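Side-chain contacts in pyocin S5 (Pseudomonas aeruginosa PAO1, PDB 6THK), which is a bacteriocin that probably kills by forming a channel that depolarises the cytoplasmic membrane of the target cell: residues N52-Y55 with P56-I60; Q85-Q88 with G89-A93; T94-E97 with R98-M102; Y155-Q158 with Q159-R162; E274-K277 with A278-N281. The protein carries 1 engineered substitution. All coordinates share one frame; numbering follows the deposited sequence.

In the fold
All five contacts are local ones, made within a helix or where a helix begins or ends. Contacts 1 and 4 lie together near one extremity of the elongated chain, their centres about 15 Å apart, and touch where Asn52 of helix 42-87 packs on Gln158 and Val161 of helix 157-212. Contacts 2 and 3 form the turn-round from helix 42-87 to helix 95-121, about 12 Å apart between centres and joined by the Arg91-Glu97 salt bridge. Contact 5, on helix 272-338, stands apart, about 25 Å from contact 3 between centres. Two lie near zinc ions: the Val57 side chain is about 10 Å from one, that of Asn281 about 8 Å from another.

Contact 1 of 5, residues N52-Y55 with P56-I60; sequences NIYY and PVRSI
Pro56 sets its ring against the preceding turn of the helix, with CG 3.5 Å from the carbonyl O of Asn52 and CD 3.2 Å from the O of Ile53. Lacking an N-H, the proline cannot donate to that turn; the helix kinks here, just after a wider pi-type turn at residues 52-54. Tyr55, the residue before it, has CB 3.6 Å from the same Pro56 CD. The Tyr55 carbonyl O is approached by both the backbone N and the hydroxyl of Ser59, each in a weak hydrogen bond.

Normal pairing resumes directly after the proline. Val57 N donates to Ile53 O at 3.1 Å, almost straight on to the carbonyl, and Val57 CG2, lying beside its own backbone N, presses on the same oxygen at 3.0 Å. Tyr54 and Arg58 run side by side in the same direction, ring and guanidinium inclined by 38°. In both, the first torsion turns the side chain away from its own N-H (chi1 -162° in Tyr54), which brings Tyr54 OH within 3.9 Å of Arg58 NH1, a packing contact only. The salt-bridge partner of Arg58 is Glu62, one turn further on.

Ile53 packs into helix 133-145, meeting Ile136 and Trp140, while Pro56 and Ile60 rest on Leu165 and Val169 of helix 157-212, so this kinked part of helix 42-87 lies against both.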
loop_
_atom_site.group_PDB
_atom_site.type_symbol
_atom_site.label_atom_id
_atom_site.label_comp_id
_atom_site.label_asym_id
_atom_site.label_seq_id
_atom_site.Cartn_x
_atom_site.Cartn_y
_atom_site.Cartn_z
ATOM N N ASN A 52 38.959 1.192 -82.195
ATOM C CA ASN A 52 39.360 0.485 -80.984
ATOM C C ASN A 52 39.255 1.274 -79.690
ATOM O O ASN A 52 39.141 0.662 -78.627
ATOM C CB ASN A 52 40.782 -0.064 -81.147
ATOM C CG ASN A 52 40.932 -0.989 -82.335
ATOM O OD1 ASN A 52 40.674 -2.192 -82.252
ATOM N ND2 ASN A 52 41.294 -0.438 -83.485
ATOM N N ILE A 53 39.321 2.611 -79.764
ATOM C CA ILE A 53 39.258 3.445 -78.581
ATOM C C ILE A 53 38.007 4.361 -78.590
ATOM O O ILE A 53 37.153 4.164 -77.734
ATOM C CB ILE A 53 40.604 4.207 -78.318
ATOM C CG1 ILE A 53 41.719 3.246 -77.835
ATOM C CG2 ILE A 53 40.435 5.309 -77.279
ATOM C CD1 ILE A 53 42.711 2.800 -78.851
ATOM N N TYR A 54 37.881 5.333 -79.507
ATOM C CA TYR A 54 36.765 6.286 -79.481
ATOM C C TYR A 54 35.362 5.665 -79.596
ATOM O O TYR A 54 34.523 5.962 -78.755
ATOM C CB TYR A 54 36.926 7.407 -80.519
ATOM C CG TYR A 54 36.049 8.616 -80.241
ATOM C CD1 TYR A 54 34.733 8.674 -80.702
ATOM C CD2 TYR A 54 36.536 9.706 -79.519
ATOM C CE1 TYR A 54 33.918 9.775 -80.432
ATOM C CE2 TYR A 54 35.741 10.828 -79.274
ATOM C CZ TYR A 54 34.434 10.860 -79.739
ATOM O OH TYR A 54 33.643 11.959 -79.505
ATOM N N TYR A 55 35.092 4.855 -80.628
ATOM C CA TYR A 55 33.764 4.269 -80.836
ATOM C C TYR A 55 33.349 3.342 -79.658
ATOM O O TYR A 55 32.247 3.561 -79.139
ATOM C CB TYR A 55 33.634 3.602 -82.226
ATOM C CG TYR A 55 33.561 4.572 -83.396
ATOM C CD1 TYR A 55 34.299 5.756 -83.399
ATOM C CD2 TYR A 55 32.800 4.280 -84.523
ATOM C CE1 TYR A 55 34.248 6.644 -84.474
ATOM C CE2 TYR A 55 32.748 5.158 -85.611
ATOM C CZ TYR A 55 33.470 6.344 -85.576
ATOM O OH TYR A 55 33.431 7.233 -86.623
ATOM N N PRO A 56 34.222 2.423 -79.133
ATOM C CA PRO A 56 33.822 1.607 -77.967
ATOM C C PRO A 56 33.621 2.414 -76.675
ATOM O O PRO A 56 32.611 2.184 -75.999
ATOM C CB PRO A 56 34.978 0.601 -77.818
ATOM C CG PRO A 56 35.691 0.614 -79.132
ATOM C CD PRO A 56 35.569 2.027 -79.601
ATOM N N VAL A 57 34.557 3.296 -76.351
ATOM C CA VAL A 57 34.497 4.088 -75.136
ATOM C C VAL A 57 33.298 5.003 -75.106
ATOM O O VAL A 57 32.691 5.200 -74.071
ATOM C CB VAL A 57 35.768 4.918 -74.942
ATOM C CG1 VAL A 57 35.598 5.868 -73.776
ATOM C CG2 VAL A 57 36.952 3.998 -74.714
ATOM N N ARG A 58 32.977 5.582 -76.246
ATOM C CA ARG A 58 31.832 6.459 -76.340
ATOM C C ARG A 58 30.533 5.702 -76.048
ATOM O O ARG A 58 29.630 6.240 -75.424
ATOM C CB ARG A 58 31.793 7.118 -77.706
ATOM C CG ARG A 58 30.493 7.812 -78.009
ATOM C CD ARG A 58 30.504 9.232 -77.492
ATOM N NE ARG A 58 29.207 9.853 -77.705
ATOM C CZ ARG A 58 29.035 11.139 -77.957
ATOM N NH1 ARG A 58 30.080 11.949 -78.023
ATOM N NH2 ARG A 58 27.813 11.611 -78.142
ATOM N N SER A 59 30.422 4.473 -76.538
ATOM C CA SER A 59 29.238 3.660 -76.274
ATOM C C SER A 59 29.102 3.333 -74.792
ATOM O O SER A 59 28.026 3.426 -74.228
ATOM C CB SER A 59 29.280 2.373 -77.089
ATOM O OG SER A 59 29.057 2.646 -78.456
ATOM N N ILE A 60 30.214 2.966 -74.173
ATOM C CA ILE A 60 30.289 2.646 -72.736
ATOM C C ILE A 60 29.804 3.828 -71.906
ATOM O O ILE A 60 29.032 3.653 -70.968
ATOM C CB ILE A 60 31.746 2.209 -72.354
ATOM C CG1 ILE A 60 32.035 0.770 -72.859
ATOM C CG2 ILE A 60 32.066 2.384 -70.844
ATOM C CD1 ILE A 60 33.484 0.276 -72.811
#

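Contact 2 of 5, residues Q85-Q88 with G89-A93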
loop_
_atom_site.group_PDB
_atom_site.type_symbol
_atom_site.label_atom_id
_atom_site.label_comp_id
_atom_site.label_asym_id
_atom_site.label_seq_id
_atom_site.Cartn_x
_atom_site.Cartn_y
_atom_site.Cartn_z
ATOM N N GLN A 85 4.960 -7.977 -52.867
ATOM C CA GLN A 85 4.971 -9.432 -52.850
ATOM C C GLN A 85 4.703 -9.949 -51.437
ATOM O O GLN A 85 3.852 -10.825 -51.266
ATOM C CB GLN A 85 6.282 -9.988 -53.419
ATOM C CG GLN A 85 6.409 -9.911 -54.954
ATOM C CD GLN A 85 5.572 -10.918 -55.713
ATOM O OE1 GLN A 85 5.561 -12.116 -55.424
ATOM N NE2 GLN A 85 4.854 -10.442 -56.708
ATOM N N ILE A 86 5.374 -9.358 -50.426
ATOM C CA ILE A 86 5.217 -9.711 -49.010
ATOM C C ILE A 86 3.776 -9.491 -48.512
ATOM O O ILE A 86 3.200 -10.396 -47.902
ATOM C CB ILE A 86 6.268 -8.964 -48.139
ATOM C CG1 ILE A 86 7.697 -9.435 -48.489
ATOM C CG2 ILE A 86 5.974 -9.119 -46.634
ATOM C CD1 ILE A 86 8.802 -8.575 -47.978
ATOM N N THR A 87 3.199 -8.304 -48.793
ATOM C CA THR A 87 1.844 -7.923 -48.373
ATOM C C THR A 87 0.737 -8.526 -49.249
ATOM O O THR A 87 -0.415 -8.586 -48.804
ATOM C CB THR A 87 1.705 -6.394 -48.267
ATOM O OG1 THR A 87 1.762 -5.807 -49.568
ATOM C CG2 THR A 87 2.743 -5.770 -47.352
ATOM N N GLN A 88 1.084 -8.947 -50.493
ATOM C CA GLN A 88 0.197 -9.528 -51.523
ATOM C C GLN A 88 -0.908 -8.549 -51.977
ATOM O O GLN A 88 -1.961 -8.980 -52.459
ATOM C CB GLN A 88 -0.372 -10.898 -51.096
ATOM C CG GLN A 88 0.671 -12.011 -51.104
ATOM C CD GLN A 88 0.195 -13.261 -50.410
ATOM O OE1 GLN A 88 -0.065 -13.275 -49.202
ATOM N NE2 GLN A 88 0.112 -14.353 -51.154
ATOM N N GLY A 89 -0.624 -7.243 -51.840
ATOM C CA GLY A 89 -1.503 -6.133 -52.204
ATOM C C GLY A 89 -2.851 -6.129 -51.509
ATOM O O GLY A 89 -3.813 -5.540 -52.016
ATOM N N LYS A 90 -2.917 -6.798 -50.338
ATOM C CA LYS A 90 -4.105 -6.962 -49.491
ATOM C C LYS A 90 -4.151 -5.890 -48.407
ATOM O O LYS A 90 -5.235 -5.537 -47.935
ATOM C CB LYS A 90 -4.102 -8.352 -48.837
ATOM C CG LYS A 90 -4.159 -9.507 -49.827
ATOM C CD LYS A 90 -3.671 -10.792 -49.184
ATOM C CE LYS A 90 -3.871 -11.984 -50.080
ATOM N NZ LYS A 90 -3.315 -13.215 -49.467
ATOM N N ARG A 91 -2.971 -5.404 -47.994
ATOM C CA ARG A 91 -2.795 -4.379 -46.970
ATOM C C ARG A 91 -1.518 -3.567 -47.255
ATOM O O ARG A 91 -0.695 -3.979 -48.078
ATOM C CB ARG A 91 -2.713 -5.041 -45.574
ATOM C CG ARG A 91 -1.291 -5.496 -45.215
ATOM C CD ARG A 91 -1.153 -6.643 -44.230
ATOM N NE ARG A 91 0.087 -7.394 -44.469
ATOM C CZ ARG A 91 1.308 -6.982 -44.134
ATOM N NH1 ARG A 91 1.471 -5.812 -43.522
ATOM N NH2 ARG A 91 2.369 -7.722 -44.405
ATOM N N GLU A 92 -1.365 -2.418 -46.581
ATOM C CA GLU A 92 -0.175 -1.573 -46.679
ATOM C C GLU A 92 0.937 -2.166 -45.803
ATOM O O GLU A 92 0.645 -2.741 -44.751
ATOM C CB GLU A 92 -0.492 -0.133 -46.256
ATOM C CG GLU A 92 -1.277 0.633 -47.308
ATOM C CD GLU A 92 -0.642 1.924 -47.783
ATOM O OE1 GLU A 92 -0.119 2.680 -46.932
ATOM O OE2 GLU A 92 -0.692 2.196 -49.005
ATOM N N ALA A 93 2.196 -2.068 -46.264
ATOM C CA ALA A 93 3.361 -2.588 -45.549
ATOM C C ALA A 93 3.671 -1.771 -44.313
ATOM O O ALA A 93 3.502 -0.549 -44.311
ATOM C CB ALA A 93 4.576 -2.603 -46.461
#
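Lys90 supplies both hydrogen bonds of this turn, and both are weak: its backbone N reaches Thr87 O at 3.4 Å, and its NZ reaches Gln88 OE1 at 3.3 Å. The backbone bond closes a type I' beta turn from Thr87 to Lys90. Gln88 and Gly89 occupy its two central positions with positive phi (62° and 58°), a conformation that favours glycine in the second. The long side chains of Gln88 and Lys90, both stretched out, run alongside one another in the same direction, and Lys90 CE packs on Gln88 CB at 3.8 Å.

Arg91 folds back so that its guanidinium lies against Thr87. The methyl CG2 of Thr87 sits over one face of that group, toward its rim, 3.6 Å from NH2. With chi1 at 69°, the Thr87 hydroxyl is tucked over its own backbone, which directs OG1 back to a hydrogen bond with Leu83 O and turns the methyl toward the returning chain. There CG2 also meets Ala93 CB at 3.8 Å. Arg91 NH2 is in turn held by a salt bridge to Glu97, which fixes the far end of the long side chain.

Thr87 is buried while most of its neighbours are exposed. The turn ends helix 42-87 and sends the chain back into helix 95-121, whose Val101 and Arg98 are touched by Ile86 and Ala93.

Contact 3 of 5, residues T94-E97 with R98-M102; sequences TRQE and RVDVM
Gln96 and Asp100, one turn apart on the exposed side of the helix, are bridged by a water that donates to both: a 2.6 Å bond to Asp100 OD1 and a weak one of 3.1 Å to Gln96 OE1. Their amide and carboxylate planes are only 7° apart, although the side chains cross at a slant. Gln96 reaches the water by a bend at chi2 (69°).

Thr94 caps the helix. Its OG1 accepts from Glu97 N at 3.1 Å, and Glu97 OE1 answers with a weak bond of 3.3 Å from Thr94 N, completing a capping box; the other oxygen, OE2, pairs with Arg91 of the preceding turn. Thr94 O receives Arg98 N at 3.2 Å, starting the regular series. Val99 CG2 lies 3.2 Å from Arg95 O.

The like charges of Arg95 NH2 and Arg98 NH1 are not in contact, at 5.0 Å, and a salt bridge from Arg95 NE to Glu198 would probably offset the positive charge. Helix 95-121 begins here between two others: Arg95 and Arg98 lean on Gln191 of helix 157-212, and Arg98 also on Leu83 of helix 42-87.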
loop_
_atom_site.group_PDB
_atom_site.type_symbol
_atom_site.label_atom_id
_atom_site.label_comp_id
_atom_site.label_asym_id
_atom_site.label_seq_id
_atom_site.Cartn_x
_atom_site.Cartn_y
_atom_site.Cartn_z
ATOM N N THR A 94 4.138 -2.459 -43.266
ATOM C CA THR A 94 4.534 -1.832 -42.020
ATOM C C THR A 94 5.858 -1.119 -42.250
ATOM O O THR A 94 6.534 -1.367 -43.254
ATOM C CB THR A 94 4.643 -2.869 -40.866
ATOM O OG1 THR A 94 5.724 -3.766 -41.103
ATOM C CG2 THR A 94 3.325 -3.632 -40.603
ATOM N N ARG A 95 6.235 -0.270 -41.307
ATOM C CA ARG A 95 7.486 0.450 -41.393
ATOM C C ARG A 95 8.641 -0.532 -41.258
ATOM O O ARG A 95 9.696 -0.344 -41.845
ATOM C CB ARG A 95 7.559 1.521 -40.309
ATOM C CG ARG A 95 8.519 2.648 -40.631
ATOM C CD ARG A 95 8.067 3.965 -40.034
ATOM N NE ARG A 95 6.796 4.411 -40.591
ATOM C CZ ARG A 95 6.674 5.094 -41.721
ATOM N NH1 ARG A 95 7.746 5.406 -42.419
ATOM N NH2 ARG A 95 5.481 5.462 -42.156
ATOM N N GLN A 96 8.438 -1.589 -40.487
ATOM C CA GLN A 96 9.474 -2.588 -40.305
ATOM C C GLN A 96 9.700 -3.352 -41.602
ATOM O O GLN A 96 10.829 -3.623 -41.984
ATOM C CB GLN A 96 9.104 -3.549 -39.187
ATOM C CG GLN A 96 10.250 -4.436 -38.745
ATOM C CD GLN A 96 11.332 -3.659 -38.025
ATOM O OE1 GLN A 96 12.034 -2.845 -38.622
ATOM N NE2 GLN A 96 11.474 -3.909 -36.732
ATOM N N GLU A 97 8.610 -3.709 -42.262
ATOM C CA GLU A 97 8.659 -4.417 -43.540
ATOM C C GLU A 97 9.422 -3.618 -44.614
ATOM O O GLU A 97 10.238 -4.201 -45.325
ATOM C CB GLU A 97 7.254 -4.828 -43.998
ATOM C CG GLU A 97 6.728 -6.024 -43.220
ATOM C CD GLU A 97 5.334 -6.498 -43.576
ATOM O OE1 GLU A 97 4.501 -5.660 -43.995
ATOM O OE2 GLU A 97 5.072 -7.713 -43.434
ATOM N N ARG A 98 9.216 -2.281 -44.648
ATOM C CA ARG A 98 9.855 -1.309 -45.537
ATOM C C ARG A 98 11.363 -1.255 -45.268
ATOM O O ARG A 98 12.151 -1.391 -46.202
ATOM C CB ARG A 98 9.217 0.079 -45.342
ATOM C CG ARG A 98 8.980 0.834 -46.648
ATOM C CD ARG A 98 7.823 1.814 -46.566
ATOM N NE ARG A 98 6.643 1.375 -47.317
ATOM C CZ ARG A 98 5.391 1.470 -46.870
ATOM N NH1 ARG A 98 5.142 1.972 -45.665
ATOM N NH2 ARG A 98 4.379 1.053 -47.624
ATOM N N VAL A 99 11.752 -1.104 -43.993
ATOM C CA VAL A 99 13.139 -1.053 -43.520
ATOM C C VAL A 99 13.883 -2.349 -43.888
ATOM O O VAL A 99 15.005 -2.286 -44.383
ATOM C CB VAL A 99 13.180 -0.755 -41.989
ATOM C CG1 VAL A 99 14.552 -1.038 -41.381
ATOM C CG2 VAL A 99 12.761 0.680 -41.702
ATOM N N ASP A 100 13.233 -3.510 -43.670
ATOM C CA ASP A 100 13.790 -4.840 -43.937
ATOM C C ASP A 100 14.098 -5.090 -45.421
ATOM O O ASP A 100 15.176 -5.600 -45.733
ATOM C CB ASP A 100 12.879 -5.945 -43.355
ATOM C CG ASP A 100 12.893 -6.095 -41.829
ATOM O OD1 ASP A 100 13.720 -5.428 -41.167
ATOM O OD2 ASP A 100 12.085 -6.902 -41.300
ATOM N N VAL A 101 13.165 -4.725 -46.323
ATOM C CA VAL A 101 13.325 -4.873 -47.771
ATOM C C VAL A 101 14.414 -3.907 -48.274
ATOM O O VAL A 101 15.356 -4.347 -48.925
ATOM C CB VAL A 101 11.971 -4.719 -48.528
ATOM C CG1 VAL A 101 12.172 -4.617 -50.039
ATOM C CG2 VAL A 101 11.023 -5.867 -48.194
ATOM N N MET A 102 14.308 -2.615 -47.927
ATOM C CA MET A 102 15.278 -1.581 -48.292
ATOM C C MET A 102 16.684 -1.947 -47.840
ATOM O O MET A 102 17.625 -1.695 -48.585
ATOM C CB MET A 102 14.894 -0.226 -47.697
ATOM C CG MET A 102 13.793 0.486 -48.433
ATOM S SD MET A 102 13.381 2.008 -47.556
ATOM C CE MET A 102 12.171 2.684 -48.640
HETATM O O HOH W 1 14.516 -4.738 -38.752
#

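Contact 4 of 5, residues Y155-Q158 with Q159-R162; sequences YPFQ and QLVR
Tyr155 and Leu160 meet across the start of the helix, where a chi1 of -169° swings the tyrosine ring away from its own N-H and along the first turn. Leu160 CD1 packs 3.9 Å from Tyr155 CE2 and 3.4 Å from Tyr155 OH, whose hydrogen-bond partner is Asp163. On the same buried flank Phe157 CE2 lies 3.5 Å from Val161 CG2, and Phe157 CE1 is 4.1 Å from Leu160 CD2. Trp144 stands T-shaped to the phenylalanine, and helix 133-145 covers Leu160 and Val161 as well.

The other flank is looser and more polar. Gln159 lays its CG against Tyr155 CE1 at 3.8 Å, then bends so that its OE1 rests over one face of the Arg162 guanidinium. Gln158, an exposed residue, turns toward helix 42-87, where its NE2 bonds to Tyr48 OH.

The helix starts at Pro156, whose O takes Leu160 N at 3.2 Å and, more weakly, Gln159 N at 3.1 Å. Pro156 is the N-cap of helix 157-212, so Tyr155 and Leu160, the residues at N' and N4, make the apolar contact known as a hydrophobic staple.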
loop_
_atom_site.group_PDB
_atom_site.type_symbol
_atom_site.label_atom_id
_atom_site.label_comp_id
_atom_site.label_asym_id
_atom_site.label_seq_id
_atom_site.Cartn_x
_atom_site.Cartn_y
_atom_site.Cartn_z
ATOM N N TYR A 155 50.531 -11.763 -73.571
ATOM C CA TYR A 155 49.494 -10.788 -73.327
ATOM C C TYR A 155 49.649 -9.674 -74.330
ATOM O O TYR A 155 50.318 -8.695 -74.073
ATOM C CB TYR A 155 49.688 -10.224 -71.934
ATOM C CG TYR A 155 48.562 -9.386 -71.382
ATOM C CD1 TYR A 155 47.275 -9.859 -71.333
ATOM C CD2 TYR A 155 48.807 -8.128 -70.880
ATOM C CE1 TYR A 155 46.263 -9.095 -70.813
ATOM C CE2 TYR A 155 47.801 -7.365 -70.358
ATOM C CZ TYR A 155 46.537 -7.855 -70.328
ATOM O OH TYR A 155 45.549 -7.089 -69.805
ATOM N N PRO A 156 49.000 -9.807 -75.475
ATOM C CA PRO A 156 49.120 -8.768 -76.515
ATOM C C PRO A 156 48.391 -7.469 -76.173
ATOM O O PRO A 156 47.544 -7.452 -75.271
ATOM C CB PRO A 156 48.499 -9.432 -77.742
ATOM C CG PRO A 156 47.521 -10.400 -77.189
ATOM C CD PRO A 156 48.130 -10.917 -75.919
ATOM N N PHE A 157 48.708 -6.384 -76.912
ATOM C CA PHE A 157 48.089 -5.085 -76.703
ATOM C C PHE A 157 46.594 -5.104 -76.924
ATOM O O PHE A 157 45.876 -4.419 -76.202
ATOM C CB PHE A 157 48.740 -3.979 -77.539
ATOM C CG PHE A 157 48.241 -2.591 -77.191
ATOM C CD1 PHE A 157 48.691 -1.941 -76.049
ATOM C CD2 PHE A 157 47.295 -1.955 -77.984
ATOM C CE1 PHE A 157 48.222 -0.672 -75.719
ATOM C CE2 PHE A 157 46.837 -0.678 -77.660
ATOM C CZ PHE A 157 47.293 -0.049 -76.521
ATOM N N GLN A 158 46.122 -5.881 -77.916
ATOM C CA GLN A 158 44.697 -6.017 -78.218
ATOM C C GLN A 158 43.953 -6.676 -77.065
ATOM O O GLN A 158 42.773 -6.379 -76.859
ATOM C CB GLN A 158 44.468 -6.781 -79.528
ATOM C CG GLN A 158 45.022 -6.066 -80.769
ATOM C CD GLN A 158 44.757 -4.571 -80.797
ATOM O OE1 GLN A 158 43.615 -4.107 -80.729
ATOM N NE2 GLN A 158 45.821 -3.797 -80.901
ATOM N N GLN A 159 44.660 -7.558 -76.306
ATOM C CA GLN A 159 44.130 -8.255 -75.135
ATOM C C GLN A 159 43.945 -7.284 -74.008
ATOM O O GLN A 159 42.907 -7.327 -73.341
ATOM C CB GLN A 159 45.004 -9.440 -74.698
ATOM C CG GLN A 159 44.280 -10.446 -73.784
ATOM C CD GLN A 159 42.905 -10.917 -74.259
ATOM O OE1 GLN A 159 42.576 -10.936 -75.456
ATOM N NE2 GLN A 159 42.079 -11.317 -73.304
ATOM N N LEU A 160 44.886 -6.352 -73.866
ATOM C CA LEU A 160 44.813 -5.318 -72.846
ATOM C C LEU A 160 43.671 -4.356 -73.156
ATOM O O LEU A 160 42.957 -3.924 -72.264
ATOM C CB LEU A 160 46.119 -4.548 -72.759
ATOM C CG LEU A 160 46.046 -3.363 -71.803
ATOM C CD1 LEU A 160 46.272 -3.826 -70.378
ATOM C CD2 LEU A 160 47.037 -2.281 -72.180
ATOM N N VAL A 161 43.528 -4.003 -74.424
ATOM C CA VAL A 161 42.435 -3.134 -74.888
ATOM C C VAL A 161 41.091 -3.691 -74.388
ATOM O O VAL A 161 40.367 -2.962 -73.730
ATOM C CB VAL A 161 42.495 -2.850 -76.427
ATOM C CG1 VAL A 161 41.188 -2.271 -76.972
ATOM C CG2 VAL A 161 43.648 -1.910 -76.751
ATOM N N ARG A 162 40.835 -5.002 -74.588
ATOM C CA ARG A 162 39.626 -5.707 -74.132
ATOM C C ARG A 162 39.401 -5.564 -72.618
ATOM O O ARG A 162 38.305 -5.190 -72.191
ATOM C CB ARG A 162 39.679 -7.191 -74.528
ATOM C CG ARG A 162 38.642 -7.555 -75.576
ATOM C CD ARG A 162 38.564 -9.050 -75.764
ATOM N NE ARG A 162 39.158 -9.461 -77.034
ATOM C CZ ARG A 162 39.606 -10.686 -77.284
ATOM N NH1 ARG A 162 39.552 -11.623 -76.344
ATOM N NH2 ARG A 162 40.122 -10.981 -78.468
#

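Contact 5 of 5, residues E274-K277 with A278-N281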
loop_
_atom_site.group_PDB
_atom_site.type_symbol
_atom_site.label_atom_id
_atom_site.label_comp_id
_atom_site.label_asym_id
_atom_site.label_seq_id
_atom_site.Cartn_x
_atom_site.Cartn_y
_atom_site.Cartn_z
ATOM N N GLU A 274 15.707 3.374 -25.423
ATOM C CA GLU A 274 16.035 2.721 -24.156
ATOM C C GLU A 274 16.184 3.735 -23.012
ATOM O O GLU A 274 15.855 3.407 -21.866
ATOM C CB GLU A 274 17.285 1.837 -24.281
ATOM C CG GLU A 274 17.092 0.579 -25.112
ATOM C CD GLU A 274 15.865 -0.274 -24.848
ATOM O OE1 GLU A 274 15.678 -0.730 -23.695
ATOM O OE2 GLU A 274 15.104 -0.512 -25.813
ATOM N N LYS A 275 16.655 4.967 -23.323
ATOM C CA LYS A 275 16.792 6.043 -22.337
ATOM C C LYS A 275 15.417 6.544 -21.933
ATOM O O LYS A 275 15.188 6.720 -20.744
ATOM C CB LYS A 275 17.625 7.210 -22.875
ATOM C CG LYS A 275 18.190 8.098 -21.777
ATOM C CD LYS A 275 19.171 9.109 -22.334
ATOM C CE LYS A 275 19.913 9.841 -21.249
ATOM N NZ LYS A 275 21.097 10.563 -21.779
ATOM N N GLN A 276 14.511 6.776 -22.908
ATOM C CA GLN A 276 13.154 7.269 -22.649
ATOM C C GLN A 276 12.349 6.252 -21.853
ATOM O O GLN A 276 11.581 6.650 -20.979
ATOM C CB GLN A 276 12.434 7.707 -23.946
ATOM C CG GLN A 276 11.119 8.491 -23.734
ATOM C CD GLN A 276 11.271 9.813 -23.002
ATOM O OE1 GLN A 276 11.590 10.855 -23.588
ATOM N NE2 GLN A 276 10.990 9.810 -21.706
ATOM N N LYS A 277 12.585 4.945 -22.112
ATOM C CA LYS A 277 11.971 3.827 -21.394
ATOM C C LYS A 277 12.343 3.948 -19.906
ATOM O O LYS A 277 11.456 3.937 -19.042
ATOM C CB LYS A 277 12.457 2.479 -21.970
ATOM C CG LYS A 277 11.441 1.348 -21.810
ATOM C CD LYS A 277 11.990 -0.028 -22.183
ATOM C CE LYS A 277 11.899 -0.341 -23.663
ATOM N NZ LYS A 277 12.371 -1.720 -23.961
ATOM N N ALA A 278 13.649 4.142 -19.628
ATOM C CA ALA A 278 14.197 4.317 -18.284
ATOM C C ALA A 278 13.709 5.630 -17.607
ATOM O O ALA A 278 13.353 5.596 -16.433
ATOM C CB ALA A 278 15.717 4.247 -18.331
ATOM N N ILE A 279 13.649 6.769 -18.353
ATOM C CA ILE A 279 13.167 8.065 -17.830
ATOM C C ILE A 279 11.733 7.905 -17.303
ATOM O O ILE A 279 11.441 8.363 -16.195
ATOM C CB ILE A 279 13.274 9.210 -18.885
ATOM C CG1 ILE A 279 14.746 9.594 -19.151
ATOM C CG2 ILE A 279 12.451 10.454 -18.475
ATOM C CD1 ILE A 279 15.041 10.023 -20.581
ATOM N N TYR A 280 10.858 7.258 -18.118
ATOM C CA TYR A 280 9.456 6.960 -17.826
ATOM C C TYR A 280 9.316 6.057 -16.617
ATOM O O TYR A 280 8.565 6.403 -15.708
ATOM C CB TYR A 280 8.772 6.296 -19.033
ATOM C CG TYR A 280 8.341 7.241 -20.131
ATOM C CD1 TYR A 280 8.159 8.599 -19.881
ATOM C CD2 TYR A 280 8.088 6.775 -21.417
ATOM C CE1 TYR A 280 7.760 9.473 -20.891
ATOM C CE2 TYR A 280 7.665 7.634 -22.428
ATOM C CZ TYR A 280 7.499 8.983 -22.160
ATOM O OH TYR A 280 7.091 9.836 -23.151
ATOM N N ASN A 281 10.031 4.901 -16.594
ATOM C CA ASN A 281 9.992 3.965 -15.466
ATOM C C ASN A 281 10.438 4.653 -14.177
ATOM O O ASN A 281 9.812 4.451 -13.140
ATOM C CB ASN A 281 10.827 2.708 -15.728
ATOM C CG ASN A 281 10.244 1.719 -16.707
ATOM O OD1 ASN A 281 9.023 1.664 -16.966
ATOM N ND2 ASN A 281 11.127 0.904 -17.282
#
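Gln276 lies over one face of the Tyr280 ring, and this pairing dominates the side-chain contacts. Its CG makes a CH-pi contact 4.1 Å from the ring centroid, while NE2 sits above the rim, 3.3 Å from Tyr280 CE1. The amide and ring planes are 34° apart. The glutamine chain first heads away from its own backbone N and then bends at chi2 (62°), which turns its end along the helix to reach the tyrosine. Gln276 NE2 also makes a van der Waals contact with the Ile279 methyl CG2 at 3.6 Å.

Apolar packing adds to this, with Lys275 CG meeting Ile279 CD1 at 3.9 Å.

Charge pairing is modest, a long salt bridge of 3.5 Å from Lys277 NZ to Glu274 OE1.

Backbone bonds run without a break from Ala278 to Asn281, with Ile279 N to Lys275 O at 2.8 Å.

The ring of Tyr280 also stacks on Tyr207, and Leu203 of helix 157-212 touches Gln276, Lys277 and Tyr280. Ala278 faces helix 237-267, packing on Ile266 and bonding through its O to Asn262. These contacts and the short link between helices 237-267 and 272-338 suggest a helical hairpin, consistent with the predicted coiled coil of residues 241-320.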